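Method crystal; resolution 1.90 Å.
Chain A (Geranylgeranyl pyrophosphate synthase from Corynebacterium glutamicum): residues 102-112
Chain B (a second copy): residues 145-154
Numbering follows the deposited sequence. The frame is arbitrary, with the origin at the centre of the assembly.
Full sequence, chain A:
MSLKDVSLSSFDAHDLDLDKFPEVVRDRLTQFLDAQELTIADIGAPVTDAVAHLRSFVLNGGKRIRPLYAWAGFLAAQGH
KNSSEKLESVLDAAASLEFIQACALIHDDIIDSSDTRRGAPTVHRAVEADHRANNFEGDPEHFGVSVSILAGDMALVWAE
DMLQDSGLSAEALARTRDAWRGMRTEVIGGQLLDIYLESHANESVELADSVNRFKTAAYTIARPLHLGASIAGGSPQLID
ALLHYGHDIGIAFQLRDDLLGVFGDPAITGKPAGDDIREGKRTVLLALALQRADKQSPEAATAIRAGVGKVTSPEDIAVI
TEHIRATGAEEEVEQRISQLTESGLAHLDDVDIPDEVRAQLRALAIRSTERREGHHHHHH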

ATOM      1  N   ALA A 102      -2.030   1.470 -10.604  1.00 24.02           N
ATOM      2  CA  ALA A 102      -1.348   0.200 -10.826  1.00 25.68           C
ATOM      3  C   ALA A 102      -1.620  -0.734  -9.646  1.00 25.97           C
ATOM      4  O   ALA A 102      -1.934  -1.918  -9.850  1.00 25.49           O
ATOM      5  N   CYS A 103      -1.489  -0.221  -8.414  1.00 24.32           N
ATOM      6  CA  CYS A 103      -1.765  -1.063  -7.232  1.00 25.18           C
ATOM      7  C   CYS A 103      -3.208  -1.548  -7.258  1.00 26.59           C
ATOM      8  O   CYS A 103      -3.478  -2.725  -7.016  1.00 27.42           O
ATOM      9  N   ALA A 104      -4.135  -0.632  -7.513  1.00 26.98           N
ATOM     10  CA  ALA A 104      -5.551  -0.975  -7.555  1.00 27.35           C
ATOM     11  C   ALA A 104      -5.825  -2.129  -8.543  1.00 28.31           C
ATOM     12  O   ALA A 104      -6.529  -3.091  -8.208  1.00 27.67           O
ATOM     13  N   LEU A 105      -5.272  -2.031  -9.751  1.00 28.15           N
ATOM     14  CA  LEU A 105      -5.528  -3.050 -10.792  1.00 30.30           C
ATOM     15  C   LEU A 105      -4.873  -4.389 -10.446  1.00 30.60           C
ATOM     16  O   LEU A 105      -5.474  -5.443 -10.649  1.00 31.79           O
ATOM     17  N   ILE A 106      -3.639  -4.338  -9.937  1.00 28.87           N
ATOM     18  CA  ILE A 106      -2.909  -5.546  -9.570  1.00 28.83           C
ATOM     19  C   ILE A 106      -3.620  -6.264  -8.417  1.00 30.10           C
ATOM     20  O   ILE A 106      -3.888  -7.481  -8.506  1.00 30.83           O
ATOM     21  N   HIS A 107      -3.948  -5.525  -7.352  1.00 28.49           N
ATOM     22  CA  HIS A 107      -4.697  -6.103  -6.236  1.00 29.50           C
ATOM     23  C   HIS A 107      -6.129  -6.555  -6.595  1.00 31.51           C
ATOM     24  O   HIS A 107      -6.570  -7.634  -6.142  1.00 29.76           O
ATOM     25  N   ASP A 108      -6.833  -5.754  -7.409  1.00 34.56           N
ATOM     26  CA  ASP A 108      -8.191  -6.130  -7.879  1.00 38.49           C
ATOM     27  C   ASP A 108      -8.160  -7.407  -8.744  1.00 40.40           C
ATOM     28  O   ASP A 108      -9.102  -8.212  -8.696  1.00 40.70           O
ATOM     29  N   ASP A 109      -7.087  -7.584  -9.515  1.00 41.80           N
ATOM     30  CA  ASP A 109      -6.866  -8.808 -10.304  1.00 44.08           C
ATOM     31  C   ASP A 109      -6.790 -10.075  -9.418  1.00 44.26           C
ATOM     32  O   ASP A 109      -7.328 -11.126  -9.777  1.00 43.56           O
ATOM     33  N   ILE A 110      -6.131  -9.969  -8.263  1.00 44.35           N
ATOM     34  CA  ILE A 110      -6.024 -11.076  -7.299  1.00 45.10           C
ATOM     35  C   ILE A 110      -7.362 -11.331  -6.624  1.00 46.50           C
ATOM     36  O   ILE A 110      -7.762 -12.488  -6.417  1.00 45.87           O
ATOM     37  N   ILE A 111      -8.035 -10.231  -6.292  1.00 48.06           N
ATOM     38  CA  ILE A 111      -9.357 -10.230  -5.673  1.00 49.97           C
ATOM     39  C   ILE A 111     -10.428 -10.868  -6.588  1.00 52.73           C
ATOM     40  O   ILE A 111     -11.253 -11.663  -6.129  1.00 52.50           O
ATOM     41  N   ASP A 112     -10.394 -10.523  -7.873  1.00 55.79           N
ATOM     42  CA  ASP A 112     -11.330 -11.060  -8.884  1.00 58.63           C
ATOM     43  C   ASP A 112     -10.857 -12.387  -9.509  1.00 60.94           C
ATOM     44  O   ASP A 112     -11.263 -12.741 -10.626  1.00 61.59           O
TER
ATOM     45  N   VAL B 145      -9.526 -13.329   1.947  1.00 45.17           N
ATOM     46  CA  VAL B 145      -8.320 -12.941   1.211  1.00 42.44           C
ATOM     47  C   VAL B 145      -8.525 -11.548   0.601  1.00 39.44           C
ATOM     48  O   VAL B 145      -7.640 -10.687   0.696  1.00 38.70           O
ATOM     49  N   SER B 146      -9.699 -11.318   0.020  1.00 36.60           N
ATOM     50  CA  SER B 146     -10.000 -10.003  -0.549  1.00 35.32           C
ATOM     51  C   SER B 146     -10.026  -8.904   0.499  1.00 33.37           C
ATOM     52  O   SER B 146      -9.466  -7.825   0.292  1.00 32.45           O
ATOM     53  N   VAL B 147     -10.713  -9.156   1.606  1.00 32.24           N
ATOM     54  CA  VAL B 147     -10.789  -8.157   2.680  1.00 31.75           C
ATOM     55  C   VAL B 147      -9.408  -7.919   3.224  1.00 30.92           C
ATOM     56  O   VAL B 147      -9.072  -6.776   3.532  1.00 30.80           O
ATOM     57  N   SER B 148      -8.609  -8.983   3.333  1.00 30.08           N
ATOM     58  CA  SER B 148      -7.245  -8.875   3.887  1.00 31.23           C
ATOM     59  C   SER B 148      -6.342  -8.013   3.002  1.00 29.53           C
ATOM     60  O   SER B 148      -5.558  -7.205   3.507  1.00 28.59           O
ATOM     61  N   ILE B 149      -6.416  -8.212   1.687  1.00 28.01           N
ATOM     62  CA  ILE B 149      -5.572  -7.422   0.799  1.00 28.26           C
ATOM     63  C   ILE B 149      -5.920  -5.938   0.984  1.00 26.57           C
ATOM     64  O   ILE B 149      -5.012  -5.103   1.158  1.00 26.72           O
ATOM     65  N   LEU B 150      -7.218  -5.627   0.992  1.00 25.39           N
ATOM     66  CA  LEU B 150      -7.651  -4.217   1.018  1.00 25.57           C
ATOM     67  C   LEU B 150      -7.424  -3.616   2.415  1.00 26.11           C
ATOM     68  O   LEU B 150      -7.079  -2.428   2.535  1.00 24.37           O
ATOM     69  N   ALA B 151      -7.580  -4.441   3.460  1.00 25.22           N
ATOM     70  CA  ALA B 151      -7.322  -3.945   4.832  1.00 25.70           C
ATOM     71  C   ALA B 151      -5.864  -3.570   4.973  1.00 24.96           C
ATOM     72  O   ALA B 151      -5.523  -2.531   5.559  1.00 25.01           O
ATOM     73  N   GLY B 152      -5.005  -4.415   4.423  1.00 23.53           N
ATOM     74  CA  GLY B 152      -3.556  -4.133   4.412  1.00 24.11           C
ATOM     75  C   GLY B 152      -3.282  -2.852   3.640  1.00 23.88           C
ATOM     76  O   GLY B 152      -2.476  -2.033   4.058  1.00 23.91           O
ATOM     77  N   ASP B 153      -3.967  -2.664   2.516  1.00 23.40           N
ATOM     78  CA  ASP B 153      -3.740  -1.447   1.726  1.00 23.35           C
ATOM     79  C   ASP B 153      -4.192  -0.209   2.506  1.00 22.76           C
ATOM     80  O   ASP B 153      -3.533   0.826   2.463  1.00 21.94           O
HETATM   81  N   MSE B 154      -5.320  -0.321   3.211  1.00 22.42           N
HETATM   82  CA  MSE B 154      -5.778   0.771   4.074  1.00 23.63           C
HETATM   83  C   MSE B 154      -4.723   1.119   5.139  1.00 22.97           C
HETATM   84  O   MSE B 154      -4.462   2.300   5.384  1.00 21.14           O
TER

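This contact between two copies of the synthase is a nearly antiparallel helix pair in which a small apolar cluster adjoins a single buried histidine–aspartate hydrogen bond. The axes approach to 9.8 Å at 162°, but the backbones are not evenly spaced: CA of A:Cys103 lies 9.2 Å from CA of B:Asp153, whereas CA of A:Ile111 lies 5.2 Å from CA of B:Ser146. The general principle is that side chains are matched to such a taper, and here the wide end holds the polar pair.

A:His107 and B:Asp153 both direct their CA-to-CB bonds toward the opposing helix, and both adopt m at chi1. The histidine ND1 donates to OD2 of B:Asp153 at 2.6 Å, with an N-H...acceptor angle of 162°; this short, nearly straight bond places the carboxylate oxygen at the ring edge, near its plane. Because NE2 of A:His107 is hydrogen-bonded elsewhere in the structure, both ring nitrogens are engaged. A:Cys103, in rotamer t, brings its SG to 4.2 Å from OD2 of B:Asp153, a looser contact.

An edge occupied by polar partners leaves the ring face free for carbon. CG2 of B:Ile149 sits over one face of A:His107, 3.9 Å from the ring centroid and 28° off the normal, a CH-pi contact. B:Ile149 (m, t) also reaches the apolar cluster, its CD1 lying 3.6 Å from CG2 of A:Ile110 (m, m).

A:Ile111 (m, t) starts out sideways, yet its end comes nearer and it loses more area to the partner helix than any other residue here. Its CD1 packs 3.8 Å from CG of B:Leu150 (m, t), while its CG2 approaches OG of B:Ser146 (m) at 3.6 Å. The small serine accompanies the closest backbone approach.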

ATOM      1  CB  ALA A 102       0.129   0.382 -11.025  1.00 26.65           C
ATOM      2  CB  CYS A 103      -1.524  -0.301  -5.923  1.00 25.58           C
ATOM      3  SG  CYS A 103      -1.827  -1.343  -4.425  1.00 27.53           S
ATOM      4  CB  ALA A 104      -6.395   0.289  -7.966  1.00 28.20           C
ATOM      5  CB  LEU A 105      -5.029  -2.566 -12.170  1.00 31.45           C
ATOM      6  CG  LEU A 105      -5.657  -1.319 -12.814  1.00 33.18           C
ATOM      7  CD1 LEU A 105      -4.800  -0.871 -14.005  1.00 32.47           C
ATOM      8  CD2 LEU A 105      -7.046  -1.632 -13.320  1.00 32.95           C
ATOM      9  CB  ILE A 106      -1.427  -5.239  -9.254  1.00 28.14           C
ATOM     10  CG1 ILE A 106      -0.728  -4.776 -10.527  1.00 27.95           C
ATOM     11  CG2 ILE A 106      -0.729  -6.468  -8.643  1.00 28.43           C
ATOM     12  CD1 ILE A 106       0.630  -4.078 -10.295  1.00 30.12           C
ATOM     13  CB  HIS A 107      -4.687  -5.137  -5.036  1.00 28.02           C
ATOM     14  CG  HIS A 107      -3.361  -5.072  -4.349  1.00 25.22           C
ATOM     15  ND1 HIS A 107      -3.145  -4.323  -3.207  1.00 26.05           N
ATOM     16  CD2 HIS A 107      -2.186  -5.703  -4.616  1.00 26.94           C
ATOM     17  CE1 HIS A 107      -1.892  -4.495  -2.810  1.00 25.83           C
ATOM     18  NE2 HIS A 107      -1.296  -5.340  -3.632  1.00 25.50           N
ATOM     19  CB  ASP A 108      -8.896  -4.997  -8.653  1.00 40.35           C
ATOM     20  CG  ASP A 108      -9.382  -3.848  -7.742  1.00 61.28           C
ATOM     21  OD1 ASP A 108      -9.459  -4.020  -6.508  1.00 42.01           O
ATOM     22  OD2 ASP A 108      -9.693  -2.745  -8.265  1.00 43.25           O
ATOM     23  CB  ASP A 109      -5.617  -8.663 -11.194  1.00 46.22           C
ATOM     24  CG  ASP A 109      -5.234  -9.958 -11.894  1.00 71.79           C
ATOM     25  OD1 ASP A 109      -4.125 -10.481 -11.626  1.00 48.61           O
ATOM     26  OD2 ASP A 109      -6.042 -10.471 -12.706  1.00 48.90           O
ATOM     27  CB  ILE A 110      -4.934 -10.804  -6.207  1.00 44.60           C
ATOM     28  CG1 ILE A 110      -3.554 -10.640  -6.844  1.00 44.87           C
ATOM     29  CG2 ILE A 110      -4.911 -11.917  -5.171  1.00 45.44           C
ATOM     30  CD1 ILE A 110      -3.220 -11.739  -7.903  1.00 45.98           C
ATOM     31  CB  ILE A 111      -9.749  -8.784  -5.261  1.00 49.47           C
ATOM     32  CG1 ILE A 111      -8.947  -8.345  -4.021  1.00 45.63           C
ATOM     33  CG2 ILE A 111     -11.245  -8.661  -5.047  1.00 45.55           C
ATOM     34  CD1 ILE A 111      -8.910  -6.842  -3.777  1.00 49.08           C
ATOM     35  CB  ASP A 112     -11.571 -10.031  -9.998  1.00 59.14           C
ATOM     36  CG  ASP A 112     -12.290  -8.780  -9.513  1.00 62.30           C
ATOM     37  OD1 ASP A 112     -12.910  -8.782  -8.419  1.00 59.94           O
ATOM     38  OD2 ASP A 112     -12.238  -7.775 -10.247  1.00 59.94           O
TER
ATOM     39  CB  VAL B 145      -7.931 -13.962   0.130  1.00 42.79           C
ATOM     40  CG1 VAL B 145      -6.927 -13.367  -0.866  1.00 44.62           C
ATOM     41  CG2 VAL B 145      -7.354 -15.210   0.780  1.00 44.83           C
ATOM     42  CB  SER B 146     -11.333 -10.022  -1.303  1.00 35.96           C
ATOM     43  OG  SER B 146     -11.289 -10.986  -2.334  1.00 40.53           O
ATOM     44  CB  VAL B 147     -11.779  -8.555   3.813  1.00 32.45           C
ATOM     45  CG1 VAL B 147     -11.714  -7.571   4.987  1.00 40.43           C
ATOM     46  CG2 VAL B 147     -13.208  -8.631   3.257  1.00 40.74           C
ATOM     47  CB  SER B 148      -6.579 -10.250   4.047  1.00 31.85           C
ATOM     48  OG  SER B 148      -7.225 -11.019   5.029  1.00 39.44           O
ATOM     49  CB  ILE B 149      -5.710  -7.852  -0.689  1.00 29.66           C
ATOM     50  CG1 ILE B 149      -5.066  -9.235  -0.898  1.00 32.12           C
ATOM     51  CG2 ILE B 149      -5.004  -6.865  -1.597  1.00 31.57           C
ATOM     52  CD1 ILE B 149      -5.354  -9.805  -2.244  1.00 31.30           C
ATOM     53  CB  LEU B 150      -9.116  -4.063   0.582  1.00 25.03           C
ATOM     54  CG  LEU B 150      -9.400  -4.485  -0.848  1.00 24.13           C
ATOM     55  CD1 LEU B 150     -10.892  -4.514  -1.077  1.00 25.67           C
ATOM     56  CD2 LEU B 150      -8.729  -3.463  -1.801  1.00 25.37           C
ATOM     57  CB  ALA B 151      -7.686  -5.003   5.894  1.00 25.65           C
ATOM     58  CB  ASP B 153      -4.487  -1.501   0.394  1.00 23.52           C
ATOM     59  CG  ASP B 153      -3.944  -2.559  -0.571  1.00 26.88           C
ATOM     60  OD1 ASP B 153      -2.832  -3.083  -0.357  1.00 24.29           O
ATOM     61  OD2 ASP B 153      -4.633  -2.824  -1.610  1.00 25.27           O
HETATM   62  CB  MSE B 154      -7.123   0.448   4.730  1.00 25.75           C
HETATM   63  CG  MSE B 154      -7.757   1.656   5.416  1.00 21.65           C
HETATM   64 SE   MSE B 154      -8.497   2.941   4.137  1.00 31.64          SE
HETATM   65  CE  MSE B 154     -10.184   1.987   3.794  1.00 20.77           C
TER